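Local coordinates for protein glycosyltransferase Gtf1 (Streptococcus pneumoniae, PDB 4PQG) that belongs to the GT-B glycosyltransferases, pairing two Rossmann-like domains with an extended antiparallel beta-sheet domain, and is seen here with UDP and 2-acetamido-2-deoxy-beta-D-glucopyranose, at residues A[65-70]-A[82-87]; A[155-160]-A[173-178]; A[429-434]-A[463-468]. One frame throughout, in Å; residues are numbered along the deposited sequence.

Contact 1 of 3, residues A[65-70]-A[82-87]; sequences FDDNQV and IAPTSV
Asp67 and Ile82 bring the two backbones closest, with CA atoms 6.1 Å apart, where the short 3-10 turn at 67-69 meets the irregular loop between helices 73-76 and 89-93. No hydrogen bond joins the segments directly. A water bridges them instead, donating one hydrogen to Asp67 OD2 at 3.0 Å and the other to Ile82 O at 2.9 Å. Asp67 CB points toward the loop and CG lies anti to the carbonyl carbon (chi1 -67°); from CG, OD2 faces the loop. OD2 also lies 4.0 Å from Pro84 CD, a van der Waals approach, while OD1 takes a hydrogen bond from Gln57 NE2. The apolar part of the contact lies beside this polar bridge. Val70 CG1, anti to its backbone N (chi1 174°), meets both CG1 and CG2 of Ile82, and the two side chains cross at about a right angle. Ile82 CG1 also packs 3.5 Å from Val70 O. Gln57 and Thr60 of helix 56-63 border the pair, Gln57 touching Ile82 and Pro84, Thr60 touching Val70. The turn itself is held from within: Gln69 N bonds Asp66 O, and Asp66 N donates to Gln69 OE1 at 3.1 Å, within the carbonyl plane of that amide. Arg37 NH1 is a second donor to OE1, while Gln69 NE2 reaches Ala33 O, tying the turn to helix 24-38. The chemistry implies a modest, water-mediated join: one carboxylate divides its oxygens between Gln57 and the bridging water, and a small aliphatic patch supplies the direct apolar touch where strand 70-72 enters the edge of the parallel sheet.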
ATOM      1  N   PHE A  65      10.792  -0.454  -4.709  1.00 24.33           N
ATOM      2  CA  PHE A  65      10.814  -1.031  -6.071  1.00 23.12           C
ATOM      3  C   PHE A  65      11.993  -0.419  -6.854  1.00 23.49           C
ATOM      4  O   PHE A  65      12.315   0.755  -6.670  1.00 23.53           O
ATOM      5  CB  PHE A  65       9.526  -0.717  -6.846  1.00 22.22           C
ATOM      6  CG  PHE A  65       8.301  -1.410  -6.339  1.00 21.77           C
ATOM      7  CD1 PHE A  65       8.129  -2.792  -6.491  1.00 21.03           C
ATOM      8  CD2 PHE A  65       7.285  -0.678  -5.755  1.00 21.64           C
ATOM      9  CE1 PHE A  65       6.977  -3.418  -6.036  1.00 21.33           C
ATOM     10  CE2 PHE A  65       6.129  -1.300  -5.291  1.00 21.96           C
ATOM     11  CZ  PHE A  65       5.970  -2.666  -5.437  1.00 21.73           C
ATOM     12  N   ASP A  66      12.648  -1.210  -7.708  1.00 24.84           N
ATOM     13  CA  ASP A  66      13.591  -0.651  -8.688  1.00 25.65           C
ATOM     14  C   ASP A  66      12.777  -0.021  -9.800  1.00 24.45           C
ATOM     15  O   ASP A  66      11.725  -0.556 -10.151  1.00 24.62           O
ATOM     16  CB  ASP A  66      14.445  -1.747  -9.321  1.00 27.51           C
ATOM     17  CG  ASP A  66      15.353  -2.432  -8.332  1.00 29.66           C
ATOM     18  OD1 ASP A  66      15.937  -1.766  -7.458  1.00 29.90           O
ATOM     19  OD2 ASP A  66      15.496  -3.653  -8.459  1.00 31.89           O
ATOM     20  N   ASP A  67      13.269   1.087 -10.365  1.00 25.03           N
ATOM     21  CA  ASP A  67      12.583   1.779 -11.464  1.00 25.68           C
ATOM     22  C   ASP A  67      12.211   0.833 -12.610  1.00 25.61           C
ATOM     23  O   ASP A  67      11.133   0.946 -13.184  1.00 25.00           O
ATOM     24  CB  ASP A  67      13.430   2.935 -12.014  1.00 25.89           C
ATOM     25  CG  ASP A  67      13.603   4.068 -11.019  1.00 27.01           C
ATOM     26  OD1 ASP A  67      13.034   4.020  -9.892  1.00 25.86           O
ATOM     27  OD2 ASP A  67      14.318   5.023 -11.378  1.00 27.90           O
ATOM     28  N   ASN A  68      13.088  -0.114 -12.934  1.00 25.53           N
ATOM     29  CA  ASN A  68      12.788  -1.019 -14.043  1.00 26.57           C
ATOM     30  C   ASN A  68      11.799  -2.128 -13.679  1.00 26.57           C
ATOM     31  O   ASN A  68      11.453  -2.940 -14.516  1.00 28.07           O
ATOM     32  CB  ASN A  68      14.071  -1.579 -14.673  1.00 29.11           C
ATOM     33  CG  ASN A  68      14.842  -2.481 -13.727  1.00 30.98           C
ATOM     34  OD1 ASN A  68      14.270  -3.134 -12.841  1.00 30.06           O
ATOM     35  ND2 ASN A  68      16.154  -2.530 -13.916  1.00 33.20           N
ATOM     36  N   GLN A  69      11.347  -2.159 -12.429  1.00 26.32           N
ATOM     37  CA  GLN A  69      10.235  -3.034 -12.040  1.00 25.15           C
ATOM     38  C   GLN A  69       8.864  -2.326 -12.110  1.00 24.92           C
ATOM     39  O   GLN A  69       7.838  -2.937 -11.810  1.00 25.64           O
ATOM     40  CB  GLN A  69      10.463  -3.539 -10.615  1.00 25.91           C
ATOM     41  CG  GLN A  69      11.454  -4.677 -10.481  1.00 26.76           C
ATOM     42  CD  GLN A  69      11.706  -5.039  -9.030  1.00 27.47           C
ATOM     43  OE1 GLN A  69      12.001  -4.173  -8.200  1.00 28.14           O
ATOM     44  NE2 GLN A  69      11.597  -6.326  -8.715  1.00 27.90           N
ATOM     45  N   VAL A  70       8.837  -1.048 -12.493  1.00 22.47           N
ATOM     46  CA  VAL A  70       7.610  -0.254 -12.361  1.00 21.03           C
ATOM     47  C   VAL A  70       6.947   0.047 -13.702  1.00 21.40           C
ATOM     48  O   VAL A  70       7.600   0.559 -14.610  1.00 21.50           O
ATOM     49  CB  VAL A  70       7.872   1.059 -11.593  1.00 20.62           C
ATOM     50  CG1 VAL A  70       6.631   1.953 -11.584  1.00 19.21           C
ATOM     51  CG2 VAL A  70       8.321   0.739 -10.174  1.00 20.07           C
ATOM     52  N   ILE A  82       9.971   5.705 -16.459  1.00 22.28           N
ATOM     53  CA  ILE A  82       9.791   5.922 -15.028  1.00 22.64           C
ATOM     54  C   ILE A  82      11.106   6.458 -14.469  1.00 22.77           C
ATOM     55  O   ILE A  82      12.134   5.791 -14.572  1.00 24.68           O
ATOM     56  CB  ILE A  82       9.402   4.607 -14.303  1.00 22.87           C
ATOM     57  CG1 ILE A  82       8.055   4.068 -14.822  1.00 23.72           C
ATOM     58  CG2 ILE A  82       9.357   4.802 -12.789  1.00 22.89           C
ATOM     59  CD1 ILE A  82       6.869   4.985 -14.547  1.00 22.69           C
ATOM     60  N   ALA A  83      11.066   7.654 -13.883  1.00 21.76           N
ATOM     61  CA  ALA A  83      12.279   8.360 -13.442  1.00 21.36           C
ATOM     62  C   ALA A  83      11.974   9.408 -12.369  1.00 20.62           C
ATOM     63  O   ALA A  83      10.867   9.896 -12.295  1.00 20.82           O
ATOM     64  CB  ALA A  83      12.953   9.024 -14.639  1.00 21.36           C
ATOM     65  N   PRO A  84      12.968   9.763 -11.538  1.00 22.49           N
ATOM     66  CA  PRO A  84      12.803  10.864 -10.586  1.00 22.04           C
ATOM     67  C   PRO A  84      12.608  12.209 -11.283  1.00 22.47           C
ATOM     68  O   PRO A  84      13.025  12.362 -12.438  1.00 24.64           O
ATOM     69  CB  PRO A  84      14.136  10.883  -9.826  1.00 22.60           C
ATOM     70  CG  PRO A  84      14.754   9.539 -10.046  1.00 22.80           C
ATOM     71  CD  PRO A  84      14.264   9.068 -11.377  1.00 22.52           C
ATOM     72  N   THR A  85      11.983  13.161 -10.594  1.00 21.77           N
ATOM     73  CA  THR A  85      11.870  14.531 -11.085  1.00 22.44           C
ATOM     74  C   THR A  85      13.245  15.186 -11.049  1.00 24.10           C
ATOM     75  O   THR A  85      13.910  15.179 -10.012  1.00 22.58           O
ATOM     76  CB  THR A  85      10.859  15.380 -10.275  1.00 22.60           C
ATOM     77  OG1 THR A  85       9.532  14.847 -10.438  1.00 22.20           O
ATOM     78  CG2 THR A  85      10.864  16.839 -10.744  1.00 20.81           C
ATOM     79  N   SER A  86      13.680  15.720 -12.190  1.00 24.69           N
ATOM     80  CA  SER A  86      14.950  16.451 -12.260  1.00 26.19           C
ATOM     81  C   SER A  86      14.810  17.789 -12.978  1.00 27.74           C
ATOM     82  O   SER A  86      15.771  18.546 -13.079  1.00 28.83           O
ATOM     83  CB  SER A  86      16.034  15.597 -12.905  1.00 26.32           C
ATOM     84  OG  SER A  86      15.621  15.134 -14.173  1.00 27.73           O
ATOM     85  N   VAL A  87      13.598  18.089 -13.449  1.00 27.91           N
ATOM     86  CA  VAL A  87      13.289  19.383 -14.048  1.00 27.94           C
ATOM     87  C   VAL A  87      13.379  20.518 -13.009  1.00 27.85           C
ATOM     88  O   VAL A  87      12.857  20.394 -11.902  1.00 25.40           O
ATOM     89  CB  VAL A  87      11.896  19.336 -14.703  1.00 27.66           C
ATOM     90  CG1 VAL A  87      11.425  20.716 -15.106  1.00 30.14           C
ATOM     91  CG2 VAL A  87      11.918  18.405 -15.913  1.00 27.48           C
TER
HETATM   92  O   HOH W   1      14.965   5.865 -14.207  1.00 48.93           O

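Contact 2 of 3, residues A[155-160]-A[173-178]; sequences YCSEYF and TFYNED
Tyr159 and Tyr175 meet tip to tip across the two strands, Tyr159 OH donating to Tyr175 OH at 2.7 Å. Tyr175 OH continues the chain with a weak bond of 3.3 Å to Ser157 OG, whose stronger partner is Asp148 OD1 on the neighbouring strand. Each hydroxyl lies near the plane of the other ring, at its edge. The rim of Tyr159 also passes Thr173, with CE2 3.5 Å from Thr173 OG1. Thr173 CG2 lies above one face of the Tyr175 ring, offset toward the rim.

The opposite face of the sheet carries Cys156 and Phe174, an antiparallel non-hydrogen-bonded pair. Cys156 SG, anti to its backbone N (chi1 174°), sits over the Phe174 ring 4.0 Å from its centroid, a sulfur-aromatic contact. Cys156 CB covers the same ring through a CH-pi contact and comes within 3.7 Å of Phe174 CE1.

Ser157 and Thr173 form the hydrogen-bonded pair, Ser157 N to Thr173 O at 2.9 Å and Thr173 N to Ser157 O at 2.8 Å. Farther along, Tyr175 N donates to Tyr155 O from above the carbonyl plane, and a water donates to both Tyr155 O and Tyr175 O beyond the last bridge.

These segments belong to the beta hairpin 154-163/166-175 of the extended antiparallel sheet. Strand 143-150 flanks one side, bonding the backbones of Cys156 and Glu158, and strand 181-188 the other, where Asp184 OD1 bonds Thr173 OG1 and Tyr183 lies nearly parallel to the Phe174 ring.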
ATOM      1  N   TYR A 155       5.794  15.052 -18.799  1.00 17.34           N
ATOM      2  CA  TYR A 155       5.135  13.848 -19.254  1.00 16.29           C
ATOM      3  C   TYR A 155       3.598  13.962 -19.409  1.00 15.80           C
ATOM      4  O   TYR A 155       3.008  13.160 -20.113  1.00 15.52           O
ATOM      5  CB  TYR A 155       5.512  12.653 -18.361  1.00 16.51           C
ATOM      6  CG  TYR A 155       5.070  12.748 -16.900  1.00 16.83           C
ATOM      7  CD1 TYR A 155       3.786  12.336 -16.492  1.00 16.56           C
ATOM      8  CD2 TYR A 155       5.951  13.193 -15.926  1.00 17.52           C
ATOM      9  CE1 TYR A 155       3.405  12.391 -15.153  1.00 17.07           C
ATOM     10  CE2 TYR A 155       5.580  13.263 -14.589  1.00 17.51           C
ATOM     11  CZ  TYR A 155       4.313  12.862 -14.205  1.00 17.87           C
ATOM     12  OH  TYR A 155       3.999  12.936 -12.870  1.00 18.19           O
ATOM     13  N   CYS A 156       2.983  14.952 -18.759  1.00 15.41           N
ATOM     14  CA  CYS A 156       1.530  15.156 -18.801  1.00 15.12           C
ATOM     15  C   CYS A 156       1.170  16.645 -18.696  1.00 15.29           C
ATOM     16  O   CYS A 156       1.825  17.402 -17.944  1.00 13.99           O
ATOM     17  CB  CYS A 156       0.858  14.357 -17.657  1.00 15.70           C
ATOM     18  SG  CYS A 156      -0.922  14.619 -17.460  1.00 17.42           S
ATOM     19  N   SER A 157       0.146  17.063 -19.451  1.00 14.90           N
ATOM     20  CA  SER A 157      -0.528  18.353 -19.237  1.00 15.21           C
ATOM     21  C   SER A 157      -2.026  18.158 -18.982  1.00 16.32           C
ATOM     22  O   SER A 157      -2.664  17.288 -19.579  1.00 16.40           O
ATOM     23  CB  SER A 157      -0.366  19.295 -20.426  1.00 15.81           C
ATOM     24  OG  SER A 157       0.962  19.736 -20.556  1.00 17.03           O
ATOM     25  N   GLU A 158      -2.560  18.962 -18.077  1.00 15.81           N
ATOM     26  CA  GLU A 158      -3.980  19.053 -17.837  1.00 16.63           C
ATOM     27  C   GLU A 158      -4.466  20.422 -18.268  1.00 17.08           C
ATOM     28  O   GLU A 158      -3.845  21.437 -17.947  1.00 16.89           O
ATOM     29  CB  GLU A 158      -4.308  18.853 -16.358  1.00 16.09           C
ATOM     30  CG  GLU A 158      -4.094  17.440 -15.852  1.00 16.09           C
ATOM     31  CD  GLU A 158      -4.437  17.308 -14.386  1.00 16.44           C
ATOM     32  OE1 GLU A 158      -4.029  18.179 -13.591  1.00 16.60           O
ATOM     33  OE2 GLU A 158      -5.111  16.321 -14.031  1.00 16.97           O
ATOM     34  N   TYR A 159      -5.616  20.427 -18.937  1.00 17.39           N
ATOM     35  CA  TYR A 159      -6.222  21.629 -19.480  1.00 18.88           C
ATOM     36  C   TYR A 159      -7.539  21.903 -18.768  1.00 19.93           C
ATOM     37  O   TYR A 159      -8.338  20.985 -18.563  1.00 20.55           O
ATOM     38  CB  TYR A 159      -6.422  21.497 -20.993  1.00 19.43           C
ATOM     39  CG  TYR A 159      -5.124  21.185 -21.711  1.00 20.35           C
ATOM     40  CD1 TYR A 159      -4.222  22.197 -22.033  1.00 20.53           C
ATOM     41  CD2 TYR A 159      -4.779  19.869 -22.017  1.00 20.54           C
ATOM     42  CE1 TYR A 159      -3.023  21.905 -22.682  1.00 21.86           C
ATOM     43  CE2 TYR A 159      -3.586  19.565 -22.654  1.00 21.76           C
ATOM     44  CZ  TYR A 159      -2.720  20.583 -22.990  1.00 21.94           C
ATOM     45  OH  TYR A 159      -1.545  20.274 -23.613  1.00 22.81           O
ATOM     46  N   PHE A 160      -7.717  23.163 -18.365  1.00 20.66           N
ATOM     47  CA  PHE A 160      -8.856  23.605 -17.573  1.00 23.05           C
ATOM     48  C   PHE A 160      -9.549  24.804 -18.215  1.00 26.35           C
ATOM     49  O   PHE A 160      -8.908  25.615 -18.879  1.00 26.33           O
ATOM     50  CB  PHE A 160      -8.405  24.054 -16.177  1.00 21.32           C
ATOM     51  CG  PHE A 160      -7.766  22.978 -15.349  1.00 20.24           C
ATOM     52  CD1 PHE A 160      -8.479  22.349 -14.337  1.00 19.24           C
ATOM     53  CD2 PHE A 160      -6.439  22.623 -15.549  1.00 19.74           C
ATOM     54  CE1 PHE A 160      -7.882  21.377 -13.542  1.00 18.71           C
ATOM     55  CE2 PHE A 160      -5.837  21.649 -14.766  1.00 19.39           C
ATOM     56  CZ  PHE A 160      -6.560  21.023 -13.762  1.00 19.01           C
ATOM     57  N   THR A 173      -3.310  15.361 -21.510  1.00 17.23           N
ATOM     58  CA  THR A 173      -2.515  14.882 -22.644  1.00 16.54           C
ATOM     59  C   THR A 173      -1.214  14.299 -22.099  1.00 16.30           C
ATOM     60  O   THR A 173      -0.620  14.875 -21.192  1.00 15.85           O
ATOM     61  CB  THR A 173      -2.220  16.021 -23.657  1.00 16.70           C
ATOM     62  OG1 THR A 173      -3.434  16.440 -24.283  1.00 17.52           O
ATOM     63  CG2 THR A 173      -1.233  15.569 -24.755  1.00 16.63           C
ATOM     64  N   PHE A 174      -0.801  13.160 -22.646  1.00 15.98           N
ATOM     65  CA  PHE A 174       0.475  12.527 -22.293  1.00 16.21           C
ATOM     66  C   PHE A 174       1.456  12.629 -23.455  1.00 16.01           C
ATOM     67  O   PHE A 174       1.063  12.468 -24.624  1.00 16.52           O
ATOM     68  CB  PHE A 174       0.269  11.075 -21.820  1.00 15.47           C
ATOM     69  CG  PHE A 174      -0.325  10.985 -20.435  1.00 16.46           C
ATOM     70  CD1 PHE A 174       0.495  10.810 -19.322  1.00 16.87           C
ATOM     71  CD2 PHE A 174      -1.697  11.137 -20.232  1.00 17.02           C
ATOM     72  CE1 PHE A 174      -0.040  10.776 -18.041  1.00 17.32           C
ATOM     73  CE2 PHE A 174      -2.240  11.092 -18.956  1.00 17.35           C
ATOM     74  CZ  PHE A 174      -1.406  10.913 -17.853  1.00 17.22           C
ATOM     75  N   TYR A 175       2.719  12.884 -23.123  1.00 16.64           N
ATOM     76  CA  TYR A 175       3.760  13.188 -24.108  1.00 17.75           C
ATOM     77  C   TYR A 175       4.850  12.126 -24.201  1.00 18.49           C
ATOM     78  O   TYR A 175       5.070  11.330 -23.252  1.00 17.33           O
ATOM     79  CB  TYR A 175       4.434  14.525 -23.780  1.00 19.24           C
ATOM     80  CG  TYR A 175       3.466  15.672 -23.756  1.00 21.18           C
ATOM     81  CD1 TYR A 175       3.134  16.343 -24.926  1.00 21.01           C
ATOM     82  CD2 TYR A 175       2.885  16.090 -22.549  1.00 22.66           C
ATOM     83  CE1 TYR A 175       2.230  17.385 -24.920  1.00 22.66           C
ATOM     84  CE2 TYR A 175       1.984  17.140 -22.520  1.00 24.44           C
ATOM     85  CZ  TYR A 175       1.654  17.775 -23.716  1.00 25.89           C
ATOM     86  OH  TYR A 175       0.754  18.814 -23.708  1.00 28.50           O
ATOM     87  N   ASN A 176       5.524  12.132 -25.355  1.00 17.90           N
ATOM     88  CA  ASN A 176       6.809  11.454 -25.514  1.00 18.43           C
ATOM     89  C   ASN A 176       7.958  12.378 -25.107  1.00 18.46           C
ATOM     90  O   ASN A 176       7.754  13.578 -24.899  1.00 17.74           O
ATOM     91  CB  ASN A 176       6.998  10.998 -26.973  1.00 18.34           C
ATOM     92  CG  ASN A 176       6.265   9.707 -27.289  1.00 18.91           C
ATOM     93  OD1 ASN A 176       5.955   8.905 -26.406  1.00 18.44           O
ATOM     94  ND2 ASN A 176       5.986   9.495 -28.564  1.00 20.97           N
ATOM     95  N   GLU A 177       9.171  11.824 -25.012  1.00 19.54           N
ATOM     96  CA  GLU A 177      10.365  12.613 -24.667  1.00 22.84           C
ATOM     97  C   GLU A 177      10.566  13.875 -25.501  1.00 23.55           C
ATOM     98  O   GLU A 177      10.946  14.920 -24.961  1.00 24.01           O
ATOM     99  CB  GLU A 177      11.631  11.766 -24.770  1.00 24.48           C
ATOM    100  CG  GLU A 177      11.767  10.728 -23.679  1.00 26.26           C
ATOM    101  CD  GLU A 177      13.123  10.045 -23.720  1.00 29.85           C
ATOM    102  OE1 GLU A 177      13.747   9.981 -24.804  1.00 31.37           O
ATOM    103  OE2 GLU A 177      13.571   9.576 -22.662  1.00 29.81           O
ATOM    104  N   ASP A 178      10.287  13.787 -26.798  1.00 23.89           N
ATOM    105  CA  ASP A 178      10.557  14.903 -27.711  1.00 25.03           C
ATOM    106  C   ASP A 178       9.497  16.002 -27.655  1.00 24.84           C
ATOM    107  O   ASP A 178       9.571  16.960 -28.417  1.00 23.82           O
ATOM    108  CB  ASP A 178      10.736  14.410 -29.156  1.00 26.05           C
ATOM    109  CG  ASP A 178       9.484  13.765 -29.717  1.00 28.15           C
ATOM    110  OD1 ASP A 178       8.415  13.788 -29.059  1.00 27.08           O
ATOM    111  OD2 ASP A 178       9.579  13.202 -30.826  1.00 30.90           O
TER
HETATM  112  O   HOH W   2       4.119  10.461 -20.617  1.00 24.86           O

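Contact 3 of 3, residues A[429-434]-A[463-468]; sequences IGFDVP and QAYAAK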
ATOM      1  N   ILE A 429       0.972  -8.555  21.955  1.00 21.45           N
ATOM      2  CA  ILE A 429      -0.321  -8.711  22.649  1.00 20.92           C
ATOM      3  C   ILE A 429      -1.453  -8.326  21.695  1.00 20.23           C
ATOM      4  O   ILE A 429      -1.509  -7.188  21.248  1.00 19.94           O
ATOM      5  CB  ILE A 429      -0.397  -7.851  23.938  1.00 21.28           C
ATOM      6  CG1 ILE A 429       0.743  -8.212  24.909  1.00 22.14           C
ATOM      7  CG2 ILE A 429      -1.762  -8.007  24.593  1.00 22.72           C
ATOM      8  CD1 ILE A 429       0.892  -7.249  26.083  1.00 21.37           C
ATOM      9  N   GLY A 430      -2.338  -9.271  21.383  1.00 21.54           N
ATOM     10  CA  GLY A 430      -3.435  -9.008  20.457  1.00 21.19           C
ATOM     11  C   GLY A 430      -4.661  -9.869  20.661  1.00 21.88           C
ATOM     12  O   GLY A 430      -4.671 -10.778  21.500  1.00 21.68           O
ATOM     13  N   PHE A 431      -5.701  -9.585  19.888  1.00 20.73           N
ATOM     14  CA  PHE A 431      -6.929 -10.369  19.953  1.00 22.30           C
ATOM     15  C   PHE A 431      -6.741 -11.778  19.389  1.00 22.83           C
ATOM     16  O   PHE A 431      -5.968 -11.983  18.441  1.00 20.95           O
ATOM     17  CB  PHE A 431      -8.045  -9.680  19.176  1.00 22.15           C
ATOM     18  CG  PHE A 431      -8.664  -8.506  19.882  1.00 23.15           C
ATOM     19  CD1 PHE A 431      -9.296  -8.653  21.123  1.00 23.17           C
ATOM     20  CD2 PHE A 431      -8.672  -7.247  19.277  1.00 23.70           C
ATOM     21  CE1 PHE A 431      -9.901  -7.567  21.743  1.00 21.97           C
ATOM     22  CE2 PHE A 431      -9.272  -6.159  19.906  1.00 22.70           C
ATOM     23  CZ  PHE A 431      -9.887  -6.322  21.140  1.00 22.56           C
ATOM     24  N   ASP A 432      -7.450 -12.741  19.983  1.00 23.64           N
ATOM     25  CA  ASP A 432      -7.476 -14.108  19.495  1.00 24.92           C
ATOM     26  C   ASP A 432      -8.399 -14.184  18.280  1.00 26.66           C
ATOM     27  O   ASP A 432      -9.535 -14.651  18.373  1.00 24.96           O
ATOM     28  CB  ASP A 432      -7.963 -15.046  20.602  1.00 27.87           C
ATOM     29  CG  ASP A 432      -7.689 -16.520  20.301  1.00 30.13           C
ATOM     30  OD1 ASP A 432      -7.246 -16.851  19.182  1.00 33.17           O
ATOM     31  OD2 ASP A 432      -7.914 -17.358  21.198  1.00 32.06           O
ATOM     32  N   VAL A 433      -7.914 -13.684  17.142  1.00 26.27           N
ATOM     33  CA  VAL A 433      -8.724 -13.609  15.931  1.00 25.75           C
ATOM     34  C   VAL A 433      -7.886 -14.029  14.733  1.00 25.06           C
ATOM     35  O   VAL A 433      -6.680 -13.816  14.728  1.00 24.82           O
ATOM     36  CB  VAL A 433      -9.313 -12.186  15.691  1.00 25.83           C
ATOM     37  CG1 VAL A 433     -10.441 -11.885  16.681  1.00 27.91           C
ATOM     38  CG2 VAL A 433      -8.234 -11.113  15.738  1.00 26.24           C
ATOM     39  N   PRO A 434      -8.519 -14.636  13.719  1.00 23.84           N
ATOM     40  CA  PRO A 434      -7.770 -15.041  12.531  1.00 23.44           C
ATOM     41  C   PRO A 434      -7.420 -13.846  11.619  1.00 22.49           C
ATOM     42  O   PRO A 434      -8.012 -12.787  11.756  1.00 24.03           O
ATOM     43  CB  PRO A 434      -8.730 -16.006  11.831  1.00 24.24           C
ATOM     44  CG  PRO A 434     -10.086 -15.564  12.250  1.00 25.44           C
ATOM     45  CD  PRO A 434      -9.949 -14.984  13.632  1.00 24.74           C
ATOM     46  N   GLN A 463      -9.523  -2.804  29.894  1.00 28.46           N
ATOM     47  CA  GLN A 463      -9.166  -3.490  31.134  1.00 30.44           C
ATOM     48  C   GLN A 463      -8.365  -4.754  30.839  1.00 27.63           C
ATOM     49  O   GLN A 463      -7.399  -5.050  31.536  1.00 28.78           O
ATOM     50  CB  GLN A 463     -10.429  -3.802  31.952  1.00 33.43           C
ATOM     51  CG  GLN A 463     -10.325  -4.957  32.936  1.00 38.03           C
ATOM     52  CD  GLN A 463     -11.651  -5.231  33.647  1.00 44.20           C
ATOM     53  OE1 GLN A 463     -12.272  -6.291  33.467  1.00 45.85           O
ATOM     54  NE2 GLN A 463     -12.108  -4.258  34.439  1.00 45.27           N
ATOM     55  N   ALA A 464      -8.751  -5.479  29.793  1.00 26.11           N
ATOM     56  CA  ALA A 464      -8.040  -6.696  29.404  1.00 25.54           C
ATOM     57  C   ALA A 464      -6.623  -6.395  28.939  1.00 25.63           C
ATOM     58  O   ALA A 464      -5.666  -6.962  29.470  1.00 24.79           O
ATOM     59  CB  ALA A 464      -8.817  -7.482  28.348  1.00 26.82           C
ATOM     60  N   TYR A 465      -6.471  -5.504  27.957  1.00 26.23           N
ATOM     61  CA  TYR A 465      -5.129  -5.126  27.489  1.00 25.72           C
ATOM     62  C   TYR A 465      -4.264  -4.578  28.634  1.00 26.04           C
ATOM     63  O   TYR A 465      -3.108  -4.996  28.786  1.00 25.28           O
ATOM     64  CB  TYR A 465      -5.198  -4.121  26.327  1.00 25.10           C
ATOM     65  CG  TYR A 465      -5.388  -4.774  24.981  1.00 24.10           C
ATOM     66  CD1 TYR A 465      -4.292  -5.049  24.155  1.00 23.41           C
ATOM     67  CD2 TYR A 465      -6.665  -5.130  24.535  1.00 23.50           C
ATOM     68  CE1 TYR A 465      -4.465  -5.663  22.918  1.00 23.06           C
ATOM     69  CE2 TYR A 465      -6.847  -5.721  23.300  1.00 23.75           C
ATOM     70  CZ  TYR A 465      -5.751  -5.982  22.491  1.00 23.20           C
ATOM     71  OH  TYR A 465      -5.958  -6.589  21.274  1.00 22.19           O
ATOM     72  N   ALA A 466      -4.825  -3.662  29.433  1.00 26.04           N
ATOM     73  CA  ALA A 466      -4.112  -3.116  30.604  1.00 27.65           C
ATOM     74  C   ALA A 466      -3.601  -4.234  31.503  1.00 27.97           C
ATOM     75  O   ALA A 466      -2.420  -4.245  31.854  1.00 26.41           O
ATOM     76  CB  ALA A 466      -4.992  -2.169  31.406  1.00 27.26           C
ATOM     77  N   ALA A 467      -4.487  -5.177  31.844  1.00 28.23           N
ATOM     78  CA  ALA A 467      -4.136  -6.324  32.696  1.00 29.49           C
ATOM     79  C   ALA A 467      -3.027  -7.179  32.090  1.00 30.11           C
ATOM     80  O   ALA A 467      -2.145  -7.668  32.800  1.00 29.97           O
ATOM     81  CB  ALA A 467      -5.364  -7.184  32.970  1.00 29.66           C
ATOM     82  N   LYS A 468      -3.075  -7.369  30.776  1.00 29.37           N
ATOM     83  CA  LYS A 468      -2.086  -8.204  30.105  1.00 28.98           C
ATOM     84  C   LYS A 468      -0.709  -7.551  29.997  1.00 28.68           C
ATOM     85  O   LYS A 468       0.324  -8.216  30.185  1.00 29.20           O
ATOM     86  CB  LYS A 468      -2.598  -8.689  28.746  1.00 29.15           C
ATOM     87  CG  LYS A 468      -3.548  -9.874  28.848  1.00 31.93           C
ATOM     88  CD  LYS A 468      -2.901 -11.000  29.651  1.00 33.02           C
ATOM     89  CE  LYS A 468      -3.804 -12.200  29.755  1.00 32.62           C
ATOM     90  NZ  LYS A 468      -3.112 -13.300  30.475  1.00 32.56           N
TER
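The C-terminal Rossmann-like domain packs helix 458-474 against its parallel sheet here, Tyr465 of the helix lodging between Ile429 and Phe431 of strand 428-431. Strand 429-431 and helix 463-468 run roughly antiparallel, at 152°, their axes 9.7 Å apart at closest. Tyr465 turns its edge to the face of Phe431 in a T-shaped stack, with centroids 5.3 Å apart and planes at 85°. Its hydroxyl lies over the centre of the Phe431 ring, 3.4 Å above the plane, while Tyr465 CE2 approaches Phe431 CZ at 3.8 Å. The Tyr465 CG atom is anti to its carbonyl carbon (chi1 -84°), and from there the ring extends to the strand. Although Phe431 N is near this hydroxyl, the angle is too poor for a hydrogen bond; Tyr465 OH is bonded to Thr407 O instead, which meets the polar need of a buried group.

The other edge of the tyrosine, CD1 and CE1, packs on Ile429. Ile429 CG2 is 3.9 Å from Tyr465 CD1, the two side chains sliding past each other in opposite directions, and Ile429 O lies 3.7 Å from Tyr465 CE1, near the ring plane. Lys468 contributes its backbone and the root of its side chain, with C near Ile429 CD1 and CB 4.3 Å from Ile429 CG2; its end leads away, NZ bonding Gln471 OE1 and making a cation-pi contact with Tyr448.

Leu346 and Ala349 of helix 343-353 also touch Tyr465. Helices packed on the faces of a parallel sheet are typical of the Rossmann-like domains of the GT-B fold.

How the contacts relate
Contacts 2 and 3 are largely buried, whereas contact 1 lies at the surface. Each holds different elements: contact 1 joins a loop to the turn and first residue of strand 70-72 in the N-terminal parallel sheet, contact 2 two strands of the extended antiparallel sheet, and contact 3 a strand and a helix of the C-terminal domain. Their chemistry follows these places. A water carries the polar link of contact 1, contact 2 combines backbone pairing with a hydroxyl chain on one face and sulfur-aromatic packing on the other, and contact 3 relies on ring and aliphatic packing. Contacts 1 and 2 share a side of the chain, their centres about 18 Å apart; contact 3 lies opposite.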